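PDB 3F7X: putative polyketide cyclase from Pseudomonas putida KT2440, which is of unknown function but, with a SnoaL-like fold, probably binds a small organic molecule in the pocket of its cone-shaped domain. Local coordinates for residues Ala31-Gly36 / Glu78-Ile83; Ile50-Gln55 / Ile134-Asn139; Ser92-Glu97 / Phe127-Gly132; Glu97-Gly102 / Thr118-Ala123. One frame throughout, in Å; residues are numbered along the deposited sequence. Where two conformers were deposited one is given.

Contact 1 of 4, residues Ala31-Gly36 / Glu78-Ile83; sequences AAFNAG and ERLADI. With EDO (1,2-ethanediol), chain E.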
# COMPACT_ATOMS: atom_id res chain seq x y z
N ALA A 31 8.73 4.67 -15.58
CA ALA A 31 8.97 5.38 -16.80
C ALA A 31 8.25 4.67 -17.95
O ALA A 31 7.65 5.31 -18.81
CB ALA A 31 10.49 5.49 -17.05
N ALA A 32 8.35 3.34 -18.01
CA ALA A 32 7.73 2.54 -19.05
C ALA A 32 6.23 2.59 -18.95
O ALA A 32 5.55 2.73 -19.96
CB ALA A 32 8.26 1.12 -19.04
N PHE A 33 5.73 2.52 -17.73
CA PHE A 33 4.29 2.64 -17.49
C PHE A 33 3.78 4.00 -18.02
O PHE A 33 2.83 4.06 -18.78
CB PHE A 33 4.02 2.50 -15.99
CG PHE A 33 2.58 2.60 -15.59
CD1 PHE A 33 1.97 3.82 -15.40
CD2 PHE A 33 1.84 1.47 -15.32
CE1 PHE A 33 0.65 3.92 -15.02
CE2 PHE A 33 0.49 1.57 -14.94
CZ PHE A 33 -0.08 2.81 -14.78
N ASN A 34 4.43 5.05 -17.61
CA ASN A 34 4.00 6.39 -17.99
C ASN A 34 4.08 6.62 -19.50
O ASN A 34 3.23 7.31 -20.08
CB ASN A 34 4.82 7.47 -17.27
CG ASN A 34 4.23 7.81 -15.91
OD1 ASN A 34 3.09 7.46 -15.61
ND2 ASN A 34 5.00 8.53 -15.12
N ALA A 35 5.09 6.06 -20.16
CA ALA A 35 5.28 6.20 -21.60
C ALA A 35 4.45 5.21 -22.41
O ALA A 35 4.44 5.30 -23.66
CB ALA A 35 6.74 6.03 -21.95
N GLY A 36 3.74 4.28 -21.78
CA GLY A 36 3.03 3.25 -22.46
C GLY A 36 3.90 2.30 -23.25
O GLY A 36 3.47 1.72 -24.25
N GLU A 78 -3.38 6.31 -17.73
CA GLU A 78 -2.89 6.86 -16.46
C GLU A 78 -1.51 7.44 -16.61
O GLU A 78 -0.70 6.96 -17.39
CB GLU A 78 -2.87 5.80 -15.38
CG GLU A 78 -4.26 5.33 -14.99
CD GLU A 78 -4.32 4.33 -13.87
OE1 GLU A 78 -3.25 3.81 -13.44
OE2 GLU A 78 -5.45 4.09 -13.38
N ARG A 79 -1.28 8.50 -15.83
CA ARG A 79 0.01 9.12 -15.65
C ARG A 79 0.26 9.19 -14.16
O ARG A 79 -0.59 9.67 -13.40
CB ARG A 79 0.02 10.55 -16.23
CG ARG A 79 1.23 11.33 -15.91
CD ARG A 79 1.16 12.69 -16.55
NE ARG A 79 0.01 13.51 -16.15
CZ ARG A 79 -0.04 14.28 -15.05
NH1 ARG A 79 1.01 14.39 -14.25
NH2 ARG A 79 -1.14 14.95 -14.82
N LEU A 80 1.45 8.76 -13.74
CA LEU A 80 1.79 8.79 -12.33
C LEU A 80 2.70 9.96 -12.05
O LEU A 80 3.69 10.13 -12.78
CB LEU A 80 2.50 7.54 -11.93
CG LEU A 80 1.83 6.28 -12.32
CD1 LEU A 80 2.62 5.06 -11.78
CD2 LEU A 80 0.34 6.18 -11.92
N ALA A 81 2.37 10.75 -11.06
CA ALA A 81 3.08 11.95 -10.68
C ALA A 81 3.62 11.81 -9.27
O ALA A 81 3.18 10.95 -8.50
CB ALA A 81 2.14 13.16 -10.77
N ASP A 82 4.58 12.64 -8.95
CA ASP A 82 5.04 12.72 -7.57
C ASP A 82 5.60 11.37 -7.10
O ASP A 82 5.37 10.99 -5.97
CB ASP A 82 3.89 13.16 -6.64
CG ASP A 82 3.06 14.31 -7.19
OD1 ASP A 82 3.64 15.35 -7.60
OD2 ASP A 82 1.82 14.19 -7.15
N ILE A 83 6.31 10.64 -7.96
CA ILE A 83 6.76 9.30 -7.64
C ILE A 83 7.93 9.36 -6.68
O ILE A 83 8.96 9.98 -6.98
CB ILE A 83 7.13 8.48 -8.88
CG1 ILE A 83 6.02 8.51 -9.96
CG2 ILE A 83 7.46 7.05 -8.46
CD1 ILE A 83 6.45 7.97 -11.30
C1 EDO E . -0.89 3.60 -18.13
O1 EDO E . -1.95 4.04 -19.01
C2 EDO E . -0.12 2.37 -18.58
O2 EDO E . 0.80 2.70 -19.64
O HOH W 1 1.16 8.56 -18.87
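The CA atoms of Asn34 and Arg79 come within 5.4 Å where helix 31-35 meets strand 78-81, the two axes 7.7 Å apart and their directions 140° apart. Asn34 does most of the polar work. Its amide pairs with both backbone groups of Leu80: OD1 takes the N-H of Leu80 at 2.8 Å, in a nearly straight bond (167°) whose donor is tilted from the carbonyl plane, and ND2 donates to Leu80 O at 3.1 Å, on an in-plane lone pair. Two bonds to one residue fix the rotation of the amide. Along the strand, the backbones of Arg79 and Ala81 bond instead with strand 93-104, so Asn34 serves the outer edge of the sheet.

Phe33 reaches in beside it. With CG anti to the backbone N (chi1 -180°), the ring is carried down to Leu80, whose CG lies 3.8 Å from CE1 of Phe33. Glu78 comes at the ring edge, OE1 3.6 Å from Phe33 CZ, while its OE2 is hydrogen-bonded to the hydroxyl of Tyr119. An ethanediol covers one ring face and links Phe33 O to Glu78 N. A water adds a second bridge, donating to Asn34 O at 2.7 Å and to Glu78 O at 2.9 Å. The helix closes in a Schellman motif at Gly36, and Met69 and Met72 of helix 62-75 also touch Phe33. A helix end laid against an outermost strand of a strongly curved sheet is consistent with the alpha+beta cone of the SnoaL-like, NTF2-related fold.

Contact 2 of 4, residues Ile50-Gln55 / Ile134-Asn139; sequences IHDINQ and IARVTN. With EDO (1,2-ethanediol), chain D; EDO (1,2-ethanediol), chain F.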
# COMPACT_ATOMS: atom_id res chain seq x y z
N ILE A 50 4.82 -12.44 -9.37
CA ILE A 50 3.61 -12.46 -8.59
C ILE A 50 3.00 -11.09 -8.65
O ILE A 50 3.68 -10.09 -8.34
CB ILE A 50 3.91 -12.86 -7.12
CG1 ILE A 50 4.44 -14.28 -7.06
CG2 ILE A 50 2.68 -12.61 -6.24
CD1 ILE A 50 5.00 -14.63 -5.70
N HIS A 51 1.74 -11.03 -9.01
CA HIS A 51 1.04 -9.74 -9.13
C HIS A 51 -0.17 -9.71 -8.23
O HIS A 51 -1.17 -10.42 -8.48
CB HIS A 51 0.59 -9.51 -10.58
CG HIS A 51 0.05 -8.15 -10.85
ND1 HIS A 51 -0.62 -7.85 -12.00
CD2 HIS A 51 0.10 -7.00 -10.13
CE1 HIS A 51 -0.93 -6.57 -12.01
NE2 HIS A 51 -0.48 -6.03 -10.89
N ASP A 52 -0.07 -8.96 -7.13
CA ASP A 52 -1.16 -8.82 -6.18
C ASP A 52 -1.98 -7.60 -6.54
O ASP A 52 -1.61 -6.48 -6.22
CB ASP A 52 -0.64 -8.70 -4.79
CG ASP A 52 -0.06 -9.94 -4.30
OD1 ASP A 52 -0.47 -11.07 -4.71
OD2 ASP A 52 0.86 -9.78 -3.48
N ILE A 53 -3.10 -7.86 -7.19
CA ILE A 53 -4.08 -6.89 -7.68
C ILE A 53 -4.76 -6.23 -6.49
O ILE A 53 -5.15 -6.96 -5.57
CB ILE A 53 -5.22 -7.64 -8.52
CG1 ILE A 53 -4.65 -8.34 -9.76
CG2 ILE A 53 -6.37 -6.65 -8.90
CD1 ILE A 53 -3.39 -7.73 -10.28
N ASN A 54 -4.91 -4.92 -6.49
CA ASN A 54 -5.51 -4.24 -5.34
C ASN A 54 -6.94 -4.73 -5.08
O ASN A 54 -7.79 -4.67 -5.97
CB ASN A 54 -5.52 -2.75 -5.59
CG ASN A 54 -6.02 -1.97 -4.40
OD1 ASN A 54 -5.60 -2.21 -3.27
ND2 ASN A 54 -6.94 -1.03 -4.64
N GLN A 55 -7.18 -5.22 -3.89
CA GLN A 55 -8.46 -5.74 -3.46
C GLN A 55 -8.92 -6.93 -4.26
O GLN A 55 -10.08 -7.30 -4.18
CB GLN A 55 -9.55 -4.67 -3.39
CG GLN A 55 -9.10 -3.39 -2.70
CD GLN A 55 -8.53 -3.63 -1.32
OE1 GLN A 55 -9.20 -4.23 -0.47
NE2 GLN A 55 -7.30 -3.18 -1.07
N ILE A 134 11.94 -7.74 -11.31
CA ILE A 134 10.82 -7.57 -10.40
C ILE A 134 10.08 -8.91 -10.34
O ILE A 134 9.51 -9.36 -11.34
CB ILE A 134 9.91 -6.43 -10.85
CG1 ILE A 134 10.64 -5.07 -10.70
CG2 ILE A 134 8.56 -6.45 -10.08
CD1 ILE A 134 9.97 -3.92 -11.44
N ALA A 135 10.09 -9.55 -9.16
CA ALA A 135 9.49 -10.86 -8.92
C ALA A 135 8.13 -10.78 -8.23
O ALA A 135 7.40 -11.77 -8.20
CB ALA A 135 10.44 -11.76 -8.11
N ARG A 136 7.80 -9.63 -7.64
CA ARG A 136 6.48 -9.38 -7.10
C ARG A 136 6.17 -7.90 -7.20
O ARG A 136 7.03 -7.06 -6.88
CB ARG A 136 6.35 -9.83 -5.64
CG ARG A 136 5.00 -9.44 -5.00
CD ARG A 136 4.85 -9.97 -3.61
NE ARG A 136 5.88 -9.58 -2.66
CZ ARG A 136 5.89 -8.48 -1.94
NH1 ARG A 136 4.99 -7.52 -2.13
NH2 ARG A 136 6.83 -8.31 -1.05
N VAL A 137 4.94 -7.62 -7.63
CA VAL A 137 4.35 -6.28 -7.59
C VAL A 137 3.05 -6.41 -6.79
O VAL A 137 2.14 -7.15 -7.18
CB VAL A 137 3.99 -5.73 -9.00
CG1 VAL A 137 3.34 -4.35 -8.85
CG2 VAL A 137 5.22 -5.63 -9.91
N THR A 138 2.94 -5.64 -5.70
CA THR A 138 1.72 -5.57 -4.91
C THR A 138 1.21 -4.14 -4.99
O THR A 138 1.85 -3.23 -4.51
CB THR A 138 2.04 -5.98 -3.45
OG1 THR A 138 2.48 -7.35 -3.46
CG2 THR A 138 0.82 -5.79 -2.54
N ASN A 139 0.05 -4.00 -5.60
CA ASN A 139 -0.59 -2.69 -5.85
C ASN A 139 -1.60 -2.30 -4.78
O ASN A 139 -2.39 -3.15 -4.35
CB ASN A 139 -1.38 -2.74 -7.14
CG ASN A 139 -0.58 -3.09 -8.31
OD1 ASN A 139 0.22 -2.28 -8.82
ND2 ASN A 139 -0.79 -4.31 -8.80
C1 EDO D . 0.99 -1.31 -12.20
O1 EDO D . 1.90 -1.64 -11.19
C2 EDO D . 0.27 -2.57 -12.76
O2 EDO D . -0.49 -3.28 -11.72
C1 EDO F . 9.13 -11.00 -0.53
O1 EDO F . 8.02 -10.56 0.20
C2 EDO F . 8.62 -12.18 -1.33
O2 EDO F . 7.76 -11.75 -2.40
O HOH W 2 -2.52 -5.76 -3.26
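Thr138 OG1 is held from two directions: it donates to Asp52 OD2 at 2.9 Å across the strands and accepts a hydrogen bond from Arg136 NH1 at 2.8 Å, the oxygen lying in the guanidinium plane. Asp52 and Thr138 stand side by side and point the same way, and OD2 is met on its anti side. Asp52 OD1 forms a salt bridge with Arg58, while Arg136 NH1 reaches Glu97 of the second subunit, so the hydroxyl sits between two charged groups that are each paired further out.

The backbones beneath run parallel, 5° apart, with Ile50, His51 and Asp52 opposite Arg136, Val137 and Thr138. This is the one parallel pairing in the otherwise antiparallel sheet of the SnoaL-like cone; on the far side of strand 133-141, Ala135 and Arg136 both face Tyr128 in a classic beta bulge. Asp52 N bonds to Val137 O and Asn139 N to Asp52 O (3.0 Å), completing the Asp52-Thr138 bridge.

On the face of His51 and Val137, Asn139 ND2 lies 2.7 Å from His51 NE2, with ring and amide planes 73° apart. NE2 either accepts from this amide or donates to O2 of an ethanediol that also bonds Asn139 OD1 and Tyr29.

Contact 3 of 4, residues Ser92-Glu97 / Phe127-Gly132; sequences SRAAAE and FYIHCG. With EDO (1,2-ethanediol), chain H.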
# COMPACT_ATOMS: atom_id res chain seq x y z
N SER A 92 16.66 -5.97 -2.57
CA SER A 92 15.67 -7.01 -2.73
C SER A 92 14.25 -6.54 -2.54
O SER A 92 13.33 -7.26 -2.88
CB SER A 92 15.97 -8.18 -1.78
OG SER A 92 16.00 -7.79 -0.42
N ARG A 93 14.08 -5.39 -1.88
CA ARG A 93 12.74 -4.88 -1.60
C ARG A 93 12.69 -3.41 -1.98
O ARG A 93 13.67 -2.67 -1.81
CB ARG A 93 12.39 -5.11 -0.12
CG ARG A 93 12.38 -6.57 0.31
CD ARG A 93 11.26 -7.41 -0.24
NE ARG A 93 10.00 -7.11 0.43
CZ ARG A 93 9.62 -7.68 1.56
NH1 ARG A 93 10.34 -8.63 2.13
NH2 ARG A 93 8.49 -7.32 2.15
N ALA A 94 11.54 -2.96 -2.47
CA ALA A 94 11.35 -1.58 -2.84
C ALA A 94 9.89 -1.22 -2.62
O ALA A 94 9.01 -2.10 -2.53
CB ALA A 94 11.81 -1.29 -4.30
N ALA A 95 9.63 0.08 -2.62
CA ALA A 95 8.29 0.62 -2.47
C ALA A 95 8.22 1.91 -3.25
O ALA A 95 9.21 2.62 -3.37
CB ALA A 95 7.97 0.86 -0.98
N ALA A 96 7.03 2.24 -3.74
CA ALA A 96 6.82 3.49 -4.43
C ALA A 96 5.47 4.06 -4.00
O ALA A 96 4.50 3.32 -3.91
CB ALA A 96 6.89 3.34 -5.97
N GLU A 97 5.45 5.38 -3.81
CA GLU A 97 4.21 6.11 -3.59
C GLU A 97 4.09 7.20 -4.64
O GLU A 97 5.09 7.77 -5.05
CB GLU A 97 4.16 6.71 -2.17
CG GLU A 97 2.75 7.00 -1.75
CD GLU A 97 2.56 7.49 -0.33
OE1 GLU A 97 3.51 8.09 0.22
OE2 GLU A 97 1.41 7.36 0.16
N PHE A 127 7.43 -4.00 -3.92
CA PHE A 127 8.15 -4.86 -4.85
C PHE A 127 9.07 -5.81 -4.11
O PHE A 127 9.71 -5.44 -3.10
CB PHE A 127 9.02 -4.01 -5.77
CG PHE A 127 8.27 -3.03 -6.60
CD1 PHE A 127 7.97 -1.79 -6.10
CD2 PHE A 127 7.83 -3.35 -7.86
CE1 PHE A 127 7.25 -0.87 -6.86
CE2 PHE A 127 7.11 -2.43 -8.63
CZ PHE A 127 6.84 -1.19 -8.13
N TYR A 128 9.22 -7.02 -4.65
CA TYR A 128 10.31 -7.93 -4.34
C TYR A 128 11.10 -8.09 -5.63
O TYR A 128 10.51 -8.29 -6.70
CB TYR A 128 9.77 -9.29 -3.87
CG TYR A 128 10.80 -10.36 -3.72
CD1 TYR A 128 11.91 -10.20 -2.91
CD2 TYR A 128 10.69 -11.54 -4.42
CE1 TYR A 128 12.86 -11.20 -2.78
CE2 TYR A 128 11.65 -12.56 -4.29
CZ TYR A 128 12.72 -12.36 -3.48
OH TYR A 128 13.66 -13.35 -3.34
N ILE A 129 12.42 -7.98 -5.51
CA ILE A 129 13.35 -8.01 -6.62
C ILE A 129 14.35 -9.13 -6.39
O ILE A 129 14.89 -9.28 -5.30
CB ILE A 129 14.08 -6.65 -6.73
CG1 ILE A 129 13.04 -5.59 -7.11
CG2 ILE A 129 15.24 -6.68 -7.76
CD1 ILE A 129 13.50 -4.19 -6.82
N HIS A 130 14.56 -9.92 -7.43
CA HIS A 130 15.43 -11.09 -7.34
C HIS A 130 16.08 -11.31 -8.67
O HIS A 130 15.43 -11.21 -9.69
CB HIS A 130 14.63 -12.31 -6.88
CG HIS A 130 15.47 -13.49 -6.45
ND1 HIS A 130 16.24 -13.48 -5.31
CD2 HIS A 130 15.60 -14.73 -6.98
CE1 HIS A 130 16.82 -14.66 -5.17
NE2 HIS A 130 16.47 -15.43 -6.17
N CYS A 131 17.38 -11.55 -8.67
CA CYS A 131 18.15 -11.74 -9.93
C CYS A 131 17.96 -10.63 -10.89
O CYS A 131 17.90 -10.82 -12.11
CB CYS A 131 17.80 -13.01 -10.66
SG CYS A 131 18.32 -14.29 -9.74
N GLY A 132 17.88 -9.41 -10.37
CA GLY A 132 17.78 -8.22 -11.19
C GLY A 132 16.45 -8.00 -11.90
O GLY A 132 16.35 -7.15 -12.74
C1 EDO H . 18.33 -8.87 -5.92
O1 EDO H . 18.66 -9.02 -7.32
C2 EDO H . 19.33 -7.95 -5.23
O2 EDO H . 19.08 -7.93 -3.83
O HOH W 3 8.74 -4.65 -0.36
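Arg93 meets Tyr128 through its CD, with guanidinium and ring planes 83° apart. The arginine chain is bent at chi2 (-70°) and again at chi3, which folds it back over the neighbouring strand and lays CD at the edge of the tyrosine ring, 3.9 Å from CD1 of Tyr128. Arg93 NE then donates a hydrogen bond to a water at 2.9 Å, and that water may donate in turn to Phe127 O. The far end of the guanidinium belongs to the dimer: NH2 forms a salt bridge with Glu97 of the second subunit, and on the same side of the sheet Ala95 packs on Ala95 of the second subunit. Ser92 O comes within 3.3 Å of Tyr128 CD1, at a slant to the ring.

Strands 93-104 and 118-130 are antiparallel neighbours in the curved sheet of the SnoaL-like fold. Arg93 and Tyr128 form a non-hydrogen-bonded pair, Ala94 and Phe127 the hydrogen-bonded one beside it, with Phe127 N donating to Ala94 O at 2.8 Å. Ile129 N bonds to Ser92 O, just before strand 93-104 begins.

The other face is apolar and turned to helix 22-35. Here Phe127 presents its ring edge to strand 93-97: Ala96 CB lies 4.3 Å from CE1 of Phe127, and Ala94 CB packs 4.2 Å from CB of Phe127. Ile129 CD1 also touches Ala94 CB, at the same distance. The same phenylalanine ring meets Tyr29 edge-to-face and packs on Val26 and Tyr30.

Contact 4 of 4, residues Glu97-Gly102 / Thr118-Ala123; sequences EFTVHG and TYVLPA. With EDO (1,2-ethanediol), chain I.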
# COMPACT_ATOMS: atom_id res chain seq x y z
N GLU A 97 5.45 5.38 -3.81
CA GLU A 97 4.21 6.11 -3.59
C GLU A 97 4.09 7.20 -4.64
O GLU A 97 5.09 7.77 -5.05
CB GLU A 97 4.16 6.71 -2.17
CG GLU A 97 2.75 7.00 -1.75
CD GLU A 97 2.56 7.49 -0.33
OE1 GLU A 97 3.51 8.09 0.22
OE2 GLU A 97 1.41 7.36 0.16
N PHE A 98 2.88 7.48 -5.09
CA PHE A 98 2.66 8.37 -6.20
C PHE A 98 1.20 8.79 -6.26
O PHE A 98 0.33 8.26 -5.55
CB PHE A 98 3.11 7.70 -7.51
CG PHE A 98 2.62 6.30 -7.69
CD1 PHE A 98 1.39 6.03 -8.21
CD2 PHE A 98 3.41 5.25 -7.28
CE1 PHE A 98 0.94 4.74 -8.34
CE2 PHE A 98 2.95 3.96 -7.38
CZ PHE A 98 1.73 3.70 -7.91
N THR A 99 0.94 9.73 -7.16
CA THR A 99 -0.42 10.20 -7.43
C THR A 99 -0.80 9.75 -8.83
O THR A 99 -0.12 10.05 -9.81
CB THR A 99 -0.54 11.72 -7.35
OG1 THR A 99 -0.11 12.13 -6.06
CG2 THR A 99 -1.99 12.15 -7.58
N VAL A 100 -1.90 9.01 -8.92
CA VAL A 100 -2.46 8.57 -10.19
C VAL A 100 -3.36 9.65 -10.77
O VAL A 100 -4.29 10.09 -10.13
CB VAL A 100 -3.27 7.28 -10.02
CG1 VAL A 100 -3.84 6.85 -11.37
CG2 VAL A 100 -2.43 6.17 -9.39
N HIS A 101 -3.03 10.07 -11.99
CA HIS A 101 -3.88 10.93 -12.81
C HIS A 101 -4.40 10.08 -13.95
O HIS A 101 -3.64 9.64 -14.79
CB HIS A 101 -3.11 12.11 -13.39
CG HIS A 101 -2.61 13.05 -12.35
ND1 HIS A 101 -3.28 14.20 -12.01
CD2 HIS A 101 -1.56 12.96 -11.51
CE1 HIS A 101 -2.63 14.80 -11.02
NE2 HIS A 101 -1.58 14.07 -10.71
N GLY A 102 -5.70 9.83 -14.00
CA GLY A 102 -6.24 8.88 -14.97
C GLY A 102 -7.46 9.37 -15.69
O GLY A 102 -8.13 10.33 -15.27
N THR A 118 -12.31 11.73 -15.49
CA THR A 118 -10.97 11.81 -14.94
C THR A 118 -10.99 11.42 -13.46
O THR A 118 -12.01 11.56 -12.78
CB THR A 118 -10.38 13.19 -15.14
OG1 THR A 118 -11.22 14.12 -14.49
CG2 THR A 118 -10.29 13.53 -16.62
N TYR A 119 -9.85 10.98 -12.96
CA TYR A 119 -9.71 10.71 -11.56
C TYR A 119 -8.30 11.02 -11.13
O TYR A 119 -7.37 10.93 -11.92
CB TYR A 119 -10.07 9.24 -11.27
CG TYR A 119 -9.38 8.18 -12.11
CD1 TYR A 119 -9.92 7.77 -13.32
CD2 TYR A 119 -8.19 7.59 -11.72
CE1 TYR A 119 -9.29 6.77 -14.08
CE2 TYR A 119 -7.58 6.61 -12.47
CZ TYR A 119 -8.15 6.20 -13.66
OH TYR A 119 -7.54 5.23 -14.42
N VAL A 120 -8.15 11.33 -9.85
CA VAL A 120 -6.85 11.65 -9.28
C VAL A 120 -6.86 11.04 -7.89
O VAL A 120 -7.74 11.37 -7.08
CB VAL A 120 -6.57 13.18 -9.19
CG1 VAL A 120 -5.19 13.42 -8.58
CG2 VAL A 120 -6.72 13.88 -10.56
N LEU A 121 -5.90 10.17 -7.60
CA LEU A 121 -5.83 9.61 -6.24
C LEU A 121 -4.47 9.06 -5.94
O LEU A 121 -3.73 8.66 -6.84
CB LEU A 121 -6.90 8.54 -5.91
CG LEU A 121 -6.73 7.19 -6.62
CD1 LEU A 121 -7.71 6.25 -5.93
CD2 LEU A 121 -6.95 7.33 -8.06
N PRO A 122 -4.10 9.08 -4.65
CA PRO A 122 -2.85 8.48 -4.27
C PRO A 122 -2.88 6.98 -4.46
O PRO A 122 -3.95 6.35 -4.39
CB PRO A 122 -2.72 8.82 -2.78
CG PRO A 122 -3.90 9.40 -2.38
CD PRO A 122 -4.77 9.70 -3.49
N ALA A 123 -1.71 6.39 -4.64
CA ALA A 123 -1.58 4.95 -4.73
C ALA A 123 -0.15 4.62 -4.34
O ALA A 123 0.68 5.48 -4.09
CB ALA A 123 -1.91 4.45 -6.16
C1 EDO I . 1.30 10.92 -1.67
O1 EDO I . 1.85 12.25 -1.75
C2 EDO I . 0.67 10.55 -3.00
O2 EDO I . 1.53 11.04 -4.05
O HOH W 4 -0.44 6.04 -1.34
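Three rings lie against the facing strand. Gly102 covers one face of Tyr119, its CA 3.7 Å from the ring centroid in a CH-pi contact displaced toward the rim. The ring gets there because Tyr119 CG stands between its own backbone N and carbonyl carbon (chi1 52°), which swings it across to the bare glycine backbone. His101 carries CG1 of Val120 over one face, 4.1 Å from its centroid, the two side chains running side by side. Phe98 has Ala123 O above the centre of one face and Val100 CG2 at its edge.

On the face of Phe98 and Tyr119, Val100 packs between the two: its CG2 is 3.7 Å from Ala123 CB, and CG1 of Val100 is 3.9 Å from CE2 of Tyr119. On the face of Thr99 and His101, the diagonal pair Thr99 CG2 and Val120 CG1 is 3.6 Å apart. Phe98, Val100 and Gly102 each exchange two backbone hydrogen bonds with Ala123, Leu121 and Tyr119, a regular antiparallel ladder.

Strand 76-87 flanks strand 97-102 on its other edge, bonding through Ala81 and Arg79 to Thr99 and His101. Helix 143-150 packs on Leu121 and Tyr119, with Trp146 meeting the tyrosine ring edge-to-face.

How the contacts relate
On one curved sheet, contact 3 is buried and contact 1 lies at the surface, with contacts 2 and 4 between. Contacts 3 and 4, their centres about 21 Å apart, join the same two strands, 93-104 and 118-130, and share Glu97. Contact 1 adds a helix to the outer strand beside contact 4; contact 2 brings parallel pairing to the strand next to contact 3. A side-chain amide joins helix and strand in contact 1, whereas the strand pairs rely on backbone ladders. Contacts 2, 3 and 4 also face the second subunit, where Glu97 of one copy pairs with Arg93 and Arg136 of the other. An unidentified ligand near Glu78, Asn139 and Ala123, probably from the crystallisation liquor, may mark a shared pocket.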